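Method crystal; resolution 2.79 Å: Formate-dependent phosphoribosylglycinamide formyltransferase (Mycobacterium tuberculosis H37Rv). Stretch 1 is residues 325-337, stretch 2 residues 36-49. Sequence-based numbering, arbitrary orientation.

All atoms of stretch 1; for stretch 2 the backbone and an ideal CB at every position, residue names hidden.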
ATOM      1  N   VAL A 325      -1.946  -7.916   2.399  1.00 37.05           N
ATOM      2  CA  VAL A 325      -2.964  -8.506   3.261  1.00 40.20           C
ATOM      3  C   VAL A 325      -4.099  -7.521   3.487  1.00 36.92           C
ATOM      4  O   VAL A 325      -5.249  -7.928   3.671  1.00 43.51           O
ATOM      5  CB  VAL A 325      -2.337  -8.976   4.592  1.00 39.02           C
ATOM      6  CG1 VAL A 325      -1.757  -7.786   5.368  1.00 35.00           C
ATOM      7  CG2 VAL A 325      -3.352  -9.761   5.426  1.00 33.01           C
ATOM      8  N   PHE A 326      -3.797  -6.215   3.431  1.00 37.35           N
ATOM      9  CA  PHE A 326      -4.799  -5.164   3.572  1.00 31.94           C
ATOM     10  C   PHE A 326      -5.629  -4.977   2.306  1.00 37.67           C
ATOM     11  O   PHE A 326      -6.841  -4.741   2.385  1.00 38.67           O
ATOM     12  CB  PHE A 326      -4.118  -3.852   3.933  1.00 32.24           C
ATOM     13  CG  PHE A 326      -3.199  -3.962   5.083  1.00 39.73           C
ATOM     14  CD1 PHE A 326      -3.653  -4.458   6.292  1.00 46.01           C
ATOM     15  CD2 PHE A 326      -1.877  -3.573   4.967  1.00 39.07           C
ATOM     16  CE1 PHE A 326      -2.804  -4.566   7.367  1.00 44.93           C
ATOM     17  CE2 PHE A 326      -1.013  -3.673   6.046  1.00 41.58           C
ATOM     18  CZ  PHE A 326      -1.475  -4.172   7.241  1.00 50.57           C
ATOM     19  N   GLU A 327      -5.001  -5.044   1.131  1.00 37.71           N
ATOM     20  CA  GLU A 327      -5.796  -5.011  -0.090  1.00 32.72           C
ATOM     21  C   GLU A 327      -6.650  -6.268  -0.197  1.00 28.71           C
ATOM     22  O   GLU A 327      -7.811  -6.203  -0.612  1.00 31.92           O
ATOM     23  CB  GLU A 327      -4.880  -4.827  -1.307  1.00 52.87           C
ATOM     24  CG  GLU A 327      -4.040  -3.527  -1.220  1.00 73.48           C
ATOM     25  CD  GLU A 327      -2.951  -3.355  -2.303  1.00 95.44           C
ATOM     26  OE1 GLU A 327      -2.156  -4.297  -2.567  1.00 97.28           O
ATOM     27  OE2 GLU A 327      -2.871  -2.240  -2.872  1.00102.49           O
ATOM     28  N   LEU A 328      -6.126  -7.416   0.238  1.00 28.44           N
ATOM     29  CA  LEU A 328      -6.963  -8.614   0.224  1.00 34.50           C
ATOM     30  C   LEU A 328      -8.158  -8.472   1.170  1.00 41.75           C
ATOM     31  O   LEU A 328      -9.293  -8.824   0.809  1.00 38.69           O
ATOM     32  CB  LEU A 328      -6.134  -9.850   0.569  1.00 32.62           C
ATOM     33  CG  LEU A 328      -4.990 -10.245  -0.369  1.00 34.69           C
ATOM     34  CD1 LEU A 328      -4.124 -11.311   0.307  1.00 32.75           C
ATOM     35  CD2 LEU A 328      -5.506 -10.744  -1.733  1.00 28.77           C
ATOM     36  N   GLN A 329      -7.942  -7.945   2.376  1.00 39.03           N
ATOM     37  CA  GLN A 329      -9.085  -7.842   3.269  1.00 47.44           C
ATOM     38  C   GLN A 329     -10.032  -6.716   2.872  1.00 45.06           C
ATOM     39  O   GLN A 329     -11.230  -6.808   3.155  1.00 44.16           O
ATOM     40  CB  GLN A 329      -8.642  -7.709   4.724  1.00 51.00           C
ATOM     41  CG  GLN A 329      -7.649  -6.640   4.989  1.00 74.92           C
ATOM     42  CD  GLN A 329      -7.174  -6.650   6.426  1.00 93.64           C
ATOM     43  OE1 GLN A 329      -6.442  -5.753   6.853  1.00106.53           O
ATOM     44  NE2 GLN A 329      -7.591  -7.664   7.181  1.00 87.66           N
ATOM     45  N   ALA A 330      -9.551  -5.682   2.184  1.00 36.25           N
ATOM     46  CA  ALA A 330     -10.504  -4.752   1.595  1.00 37.36           C
ATOM     47  C   ALA A 330     -11.375  -5.457   0.558  1.00 44.32           C
ATOM     48  O   ALA A 330     -12.602  -5.306   0.566  1.00 43.73           O
ATOM     49  CB  ALA A 330      -9.786  -3.550   0.987  1.00 29.62           C
ATOM     50  N   ARG A 331     -10.767  -6.269  -0.317  1.00 41.03           N
ATOM     51  CA  ARG A 331     -11.570  -6.960  -1.334  1.00 39.80           C
ATOM     52  C   ARG A 331     -12.492  -8.014  -0.722  1.00 38.92           C
ATOM     53  O   ARG A 331     -13.643  -8.159  -1.165  1.00 37.00           O
ATOM     54  CB  ARG A 331     -10.671  -7.580  -2.398  1.00 29.84           C
ATOM     55  CG  ARG A 331      -9.889  -6.551  -3.173  1.00 29.82           C
ATOM     56  CD  ARG A 331      -9.218  -7.162  -4.403  1.00 35.79           C
ATOM     57  NE  ARG A 331      -8.395  -6.193  -5.122  1.00 40.71           N
ATOM     58  CZ  ARG A 331      -7.990  -6.333  -6.382  1.00 38.50           C
ATOM     59  NH1 ARG A 331      -8.333  -7.411  -7.082  1.00 30.29           N
ATOM     60  NH2 ARG A 331      -7.245  -5.394  -6.945  1.00 38.94           N
ATOM     61  N   ALA A 332     -12.026  -8.724   0.321  1.00 33.87           N
ATOM     62  CA  ALA A 332     -12.845  -9.760   0.967  1.00 42.18           C
ATOM     63  C   ALA A 332     -14.065  -9.164   1.663  1.00 45.77           C
ATOM     64  O   ALA A 332     -15.171  -9.702   1.557  1.00 43.37           O
ATOM     65  CB  ALA A 332     -12.006 -10.551   1.973  1.00 46.57           C
ATOM     66  N   ILE A 333     -13.874  -8.069   2.403  1.00 42.81           N
ATOM     67  CA  ILE A 333     -14.983  -7.379   3.059  1.00 39.06           C
ATOM     68  C   ILE A 333     -16.073  -7.060   2.050  1.00 40.99           C
ATOM     69  O   ILE A 333     -17.266  -7.246   2.315  1.00 33.26           O
ATOM     70  CB  ILE A 333     -14.484  -6.094   3.743  1.00 31.57           C
ATOM     71  CG1 ILE A 333     -13.717  -6.414   5.015  1.00 34.66           C
ATOM     72  CG2 ILE A 333     -15.634  -5.134   4.024  1.00 32.53           C
ATOM     73  CD1 ILE A 333     -12.917  -5.261   5.464  1.00 41.58           C
ATOM     74  N   LEU A 334     -15.678  -6.554   0.889  1.00 42.82           N
ATOM     75  CA  LEU A 334     -16.611  -6.086  -0.117  1.00 53.28           C
ATOM     76  C   LEU A 334     -17.032  -7.184  -1.085  1.00 50.25           C
ATOM     77  O   LEU A 334     -17.839  -6.915  -1.983  1.00 44.55           O
ATOM     78  CB  LEU A 334     -15.994  -4.907  -0.892  1.00 53.15           C
ATOM     79  CG  LEU A 334     -15.656  -3.597  -0.157  1.00 50.93           C
ATOM     80  CD1 LEU A 334     -15.000  -2.629  -1.117  1.00 33.03           C
ATOM     81  CD2 LEU A 334     -16.878  -2.943   0.497  1.00 34.04           C
ATOM     82  N   GLY A 335     -16.493  -8.395  -0.949  1.00 35.22           N
ATOM     83  CA  GLY A 335     -16.951  -9.509  -1.774  1.00 36.37           C
ATOM     84  C   GLY A 335     -16.453  -9.469  -3.198  1.00 40.85           C
ATOM     85  O   GLY A 335     -17.183  -9.842  -4.123  1.00 65.39           O
ATOM     86  N   LEU A 336     -15.225  -9.027  -3.401  1.00 38.70           N
ATOM     87  CA  LEU A 336     -14.635  -8.927  -4.721  1.00 47.31           C
ATOM     88  C   LEU A 336     -13.580 -10.017  -4.921  1.00 45.45           C
ATOM     89  O   LEU A 336     -13.085 -10.622  -3.966  1.00 48.59           O
ATOM     90  CB  LEU A 336     -14.024  -7.531  -4.913  1.00 53.97           C
ATOM     91  CG  LEU A 336     -15.000  -6.382  -4.634  1.00 45.30           C
ATOM     92  CD1 LEU A 336     -14.272  -5.040  -4.515  1.00 43.97           C
ATOM     93  CD2 LEU A 336     -16.079  -6.317  -5.715  1.00 44.53           C
ATOM     94  N   ALA A 337     -13.230 -10.246  -6.186  1.00 47.99           N
ATOM     95  CA  ALA A 337     -12.246 -11.257  -6.547  1.00 36.43           C
ATOM     96  C   ALA A 337     -10.860 -10.918  -6.008  1.00 41.81           C
ATOM     97  O   ALA A 337     -10.494  -9.749  -5.845  1.00 52.80           O
ATOM     98  CB  ALA A 337     -12.179 -11.408  -8.065  1.00 37.77           C
ATOM     99  N   UNK A  36      -2.767   0.639  13.929  1.00 70.87           N
ATOM    100  CA  UNK A  36      -1.963   0.849  12.713  1.00 64.81           C
ATOM    101  C   UNK A  36      -2.517   0.149  11.489  1.00 60.49           C
ATOM    102  O   UNK A  36      -2.720   0.846  10.519  1.00 61.42           O
ATOM    103  CB  UNK A  36      -0.529   0.370  12.949  1.00 64.81           C
ATOM    104  N   UNK A  37      -2.847  -1.297  11.323  1.00 54.76           N
ATOM    105  CA  UNK A  37      -3.378  -2.049  10.179  1.00 58.99           C
ATOM    106  C   UNK A  37      -4.782  -1.616   9.815  1.00 66.93           C
ATOM    107  O   UNK A  37      -5.184  -1.722   8.648  1.00 65.92           O
ATOM    108  CB  UNK A  37      -3.369  -3.549  10.478  1.00 58.99           C
ATOM    109  N   UNK A  38      -5.529  -1.124  10.807  1.00 68.34           N
ATOM    110  CA  UNK A  38      -6.808  -0.477  10.549  1.00 58.37           C
ATOM    111  C   UNK A  38      -6.646   0.721   9.608  1.00 58.38           C
ATOM    112  O   UNK A  38      -7.541   1.001   8.800  1.00 59.51           O
ATOM    113  CB  UNK A  38      -7.448  -0.031  11.866  1.00 58.37           C
ATOM    114  N   UNK A  39      -5.508   1.423   9.669  1.00 51.95           N
ATOM    115  CA  UNK A  39      -5.326   2.575   8.791  1.00 53.59           C
ATOM    116  C   UNK A  39      -5.076   2.148   7.350  1.00 49.58           C
ATOM    117  O   UNK A  39      -5.651   2.721   6.419  1.00 49.39           O
ATOM    118  CB  UNK A  39      -4.166   3.440   9.287  1.00 53.59           C
ATOM    119  N   UNK A  40      -4.232   1.143   7.152  1.00 34.94           N
ATOM    120  CA  UNK A  40      -3.935   0.687   5.801  1.00 40.40           C
ATOM    121  C   UNK A  40      -5.171   0.066   5.151  1.00 41.91           C
ATOM    122  O   UNK A  40      -5.503   0.378   4.003  1.00 46.70           O
ATOM    123  CB  UNK A  40      -2.784  -0.320   5.821  1.00 40.40           C
ATOM    124  N   UNK A  41      -5.862  -0.818   5.881  1.00 34.78           N
ATOM    125  CA  UNK A  41      -7.138  -1.333   5.413  1.00 40.69           C
ATOM    126  C   UNK A  41      -8.066  -0.199   4.993  1.00 43.64           C
ATOM    127  O   UNK A  41      -8.800  -0.322   4.004  1.00 50.39           O
ATOM    128  CB  UNK A  41      -7.799  -2.183   6.500  1.00 40.69           C
ATOM    129  N   UNK A  42      -8.025   0.922   5.712  1.00 36.69           N
ATOM    130  CA  UNK A  42      -8.942   2.013   5.419  1.00 36.59           C
ATOM    131  C   UNK A  42      -8.556   2.709   4.121  1.00 43.46           C
ATOM    132  O   UNK A  42      -9.426   3.108   3.331  1.00 45.35           O
ATOM    133  CB  UNK A  42      -8.965   3.017   6.573  1.00 36.59           C
ATOM    134  N   UNK A  43      -7.255   2.871   3.890  1.00 41.18           N
ATOM    135  CA  UNK A  43      -6.792   3.378   2.607  1.00 42.86           C
ATOM    136  C   UNK A  43      -7.244   2.441   1.502  1.00 43.51           C
ATOM    137  O   UNK A  43      -7.863   2.865   0.521  1.00 49.28           O
ATOM    138  CB  UNK A  43      -5.270   3.535   2.595  1.00 42.86           C
ATOM    139  N   UNK A  44      -6.980   1.143   1.674  1.00 37.14           N
ATOM    140  CA  UNK A  44      -7.353   0.164   0.659  1.00 29.39           C
ATOM    141  C   UNK A  44      -8.829   0.280   0.312  1.00 40.45           C
ATOM    142  O   UNK A  44      -9.187   0.389  -0.864  1.00 44.85           O
ATOM    143  CB  UNK A  44      -7.033  -1.254   1.138  1.00 29.39           C
ATOM    144  N   UNK A  45      -9.696   0.303   1.332  1.00 37.37           N
ATOM    145  CA  UNK A  45     -11.135   0.358   1.090  1.00 43.96           C
ATOM    146  C   UNK A  45     -11.542   1.643   0.386  1.00 56.92           C
ATOM    147  O   UNK A  45     -12.574   1.676  -0.296  1.00 46.55           O
ATOM    148  CB  UNK A  45     -11.898   0.226   2.410  1.00 43.96           C
ATOM    149  N   UNK A  46     -10.759   2.716   0.561  1.00 53.70           N
ATOM    150  CA  UNK A  46     -11.118   3.988  -0.050  1.00 38.36           C
ATOM    151  C   UNK A  46     -10.698   4.033  -1.504  1.00 33.66           C
ATOM    152  O   UNK A  46     -11.365   4.689  -2.310  1.00 50.00           O
ATOM    153  CB  UNK A  46     -10.482   5.150   0.716  1.00 38.36           C
ATOM    154  N   UNK A  47      -9.629   3.315  -1.859  1.00 32.26           N
ATOM    155  CA  UNK A  47      -9.278   3.171  -3.260  1.00 32.68           C
ATOM    156  C   UNK A  47     -10.342   2.433  -4.054  1.00 42.65           C
ATOM    157  O   UNK A  47     -10.518   2.685  -5.249  1.00 40.83           O
ATOM    158  CB  UNK A  47      -7.939   2.442  -3.389  1.00 32.68           C
ATOM    159  N   UNK A  48     -11.057   1.513  -3.410  1.00 46.03           N
ATOM    160  CA  UNK A  48     -12.102   0.761  -4.087  1.00 46.54           C
ATOM    161  C   UNK A  48     -13.437   1.482  -4.043  1.00 51.69           C
ATOM    162  O   UNK A  48     -14.432   0.926  -4.507  1.00 49.33           O
ATOM    163  CB  UNK A  48     -12.241  -0.629  -3.463  1.00 46.54           C
ATOM    164  N   UNK A  49     -13.481   2.685  -3.475  1.00 42.14           N
ATOM    165  CA  UNK A  49     -14.659   3.519  -3.544  1.00 34.63           C
ATOM    166  C   UNK A  49     -15.517   3.598  -2.303  1.00 38.24           C
ATOM    167  O   UNK A  49     -16.609   4.169  -2.376  1.00 48.67           O
ATOM    168  CB  UNK A  49     -15.533   3.028  -4.700  1.00 34.63           C
TER

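At position 36 the CB points sideways and nothing of stretch 1 lies within 5.5 Å of it, so many residues would do. The deposited residue is E36, poorly ordered, with its end leading away.

At position 37 the CB points sideways, and the ideal CB lies only 3.3 Å from F326 CE1. A compact apolar group suits the spot, and phi of -65° also permits proline. The residue is P37; its CB packs 3.5 Å from F326 CE1.

Positions 38 and 39 make no contact, so polar or apolar residues would do. They are S38 and R39.

Position 40 points its CB toward stretch 1. The ideal CB is 3.5 Å from F326 CD2, so the first carbon must lie on the ring; alanine or a flexible chain that turns off would fit. The residue is E40. Its CB sits over one face of the F326 ring, 3.8 Å from the centroid, a CH-pi contact. Its end leads away, and E40 OE2 forms a salt bridge with R39 NH1 at 3.1 Å.

At position 41 the CB points sideways, beside a hollow between F326, Q329, A330 and I333. A branched apolar chain of medium length would fill it. The residue is L41, a knob in that hole. L41 CD1 lies 3.5 Å from Q329 CG, and L41 CD2 lies 3.9 Å from I333 CD1.

Position 42 points away and 43 is out of reach, so stretch 1 sets no preference. They are A42 and I43.

Position 44 faces a close backbone. Its ideal CB is 3.6 Å from A330 CB and 3.7 Å from F326 O. A small residue is favoured. It is A44, and A44 CB lies 3.6 Å from A330 CB where the helices run close, their axes 8.3 Å apart at closest approach and crossing at -57°.

At position 45 the CB points sideways, with A330 and L334 nearby. A leucine, isoleucine or methionine could reach them. The residue is L45; its CD2 lies 3.8 Å from A330 CB and 4.0 Å from L334 CG.

Positions 46 and 47 are out of reach, and 47 has room for a CB, so many residues would do. They are Q46 and G47.

Position 48 points toward a greasy patch of A330, L334 and L336, with the aliphatic part of R331 alongside. A large apolar side chain suits it. The residue is L48, whose CD1 lies 3.9 Å from L334 CD1 and 4.1 Å from L336 CD1.

Position 49 has phi of 103°, and a CB would jam against the preceding carbonyl. Glycine is expected. G49 closes the helix in a Schellman motif.

Stretch 2 (36-49) EPSRELAIALQGLG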
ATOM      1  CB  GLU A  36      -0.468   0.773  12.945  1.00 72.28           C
ATOM      2  CG  GLU A  36       0.052   2.080  13.490  1.00 97.08           C
ATOM      3  CD  GLU A  36       0.063   2.158  15.003  1.00111.76           C
ATOM      4  OE1 GLU A  36      -0.291   1.162  15.634  1.00114.98           O
ATOM      5  OE2 GLU A  36       0.431   3.210  15.534  1.00114.71           O
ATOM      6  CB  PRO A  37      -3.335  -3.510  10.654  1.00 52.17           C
ATOM      7  CG  PRO A  37      -2.397  -3.533  11.790  1.00 48.17           C
ATOM      8  CD  PRO A  37      -2.553  -2.193  12.458  1.00 44.36           C
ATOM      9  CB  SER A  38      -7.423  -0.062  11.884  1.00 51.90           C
ATOM     10  OG  SER A  38      -8.769   0.336  11.749  1.00 55.43           O
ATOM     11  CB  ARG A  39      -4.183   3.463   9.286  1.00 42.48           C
ATOM     12  CG  ARG A  39      -3.840   4.585   8.315  1.00 54.40           C
ATOM     13  CD  ARG A  39      -2.598   5.392   8.696  1.00 71.27           C
ATOM     14  NE  ARG A  39      -2.248   6.345   7.641  1.00 85.94           N
ATOM     15  CZ  ARG A  39      -1.313   6.130   6.717  1.00 97.33           C
ATOM     16  NH1 ARG A  39      -0.610   4.998   6.727  1.00 96.41           N
ATOM     17  NH2 ARG A  39      -1.071   7.050   5.790  1.00 96.03           N
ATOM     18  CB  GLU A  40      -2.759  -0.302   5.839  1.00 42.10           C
ATOM     19  CG  GLU A  40      -1.545   0.203   6.601  1.00 46.71           C
ATOM     20  CD  GLU A  40      -0.677   1.155   5.779  1.00 75.24           C
ATOM     21  OE1 GLU A  40      -0.683   1.032   4.536  1.00 86.62           O
ATOM     22  OE2 GLU A  40       0.008   2.022   6.374  1.00 88.55           O
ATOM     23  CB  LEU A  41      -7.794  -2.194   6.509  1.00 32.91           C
ATOM     24  CG  LEU A  41      -9.195  -2.724   6.183  1.00 36.17           C
ATOM     25  CD1 LEU A  41      -9.170  -3.468   4.864  1.00 35.62           C
ATOM     26  CD2 LEU A  41      -9.845  -3.601   7.290  1.00 37.71           C
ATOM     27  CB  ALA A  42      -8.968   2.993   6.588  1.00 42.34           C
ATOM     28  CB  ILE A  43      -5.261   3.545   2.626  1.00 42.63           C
ATOM     29  CG1 ILE A  43      -4.856   4.733   3.492  1.00 44.86           C
ATOM     30  CG2 ILE A  43      -4.694   3.638   1.212  1.00 29.24           C
ATOM     31  CD1 ILE A  43      -3.365   4.724   3.854  1.00 57.11           C
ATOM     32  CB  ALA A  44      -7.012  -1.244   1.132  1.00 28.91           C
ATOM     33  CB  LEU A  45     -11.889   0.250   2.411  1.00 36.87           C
ATOM     34  CG  LEU A  45     -11.995  -1.128   3.032  1.00 40.35           C
ATOM     35  CD1 LEU A  45     -12.443  -0.990   4.466  1.00 31.55           C
ATOM     36  CD2 LEU A  45     -12.972  -1.933   2.230  1.00 40.88           C
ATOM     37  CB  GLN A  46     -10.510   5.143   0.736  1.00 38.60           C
ATOM     38  CG  GLN A  46     -11.279   5.459   2.010  1.00 38.83           C
ATOM     39  CD  GLN A  46     -10.519   6.419   2.899  1.00 61.55           C
ATOM     40  OE1 GLN A  46      -9.365   6.739   2.619  1.00 74.11           O
ATOM     41  NE2 GLN A  46     -11.154   6.884   3.974  1.00 60.75           N
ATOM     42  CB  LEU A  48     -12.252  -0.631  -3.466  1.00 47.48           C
ATOM     43  CG  LEU A  48     -11.108  -1.644  -3.508  1.00 38.91           C
ATOM     44  CD1 LEU A  48     -11.386  -2.859  -2.586  1.00 34.26           C
ATOM     45  CD2 LEU A  48     -10.874  -2.115  -4.921  1.00 31.58           C
TER
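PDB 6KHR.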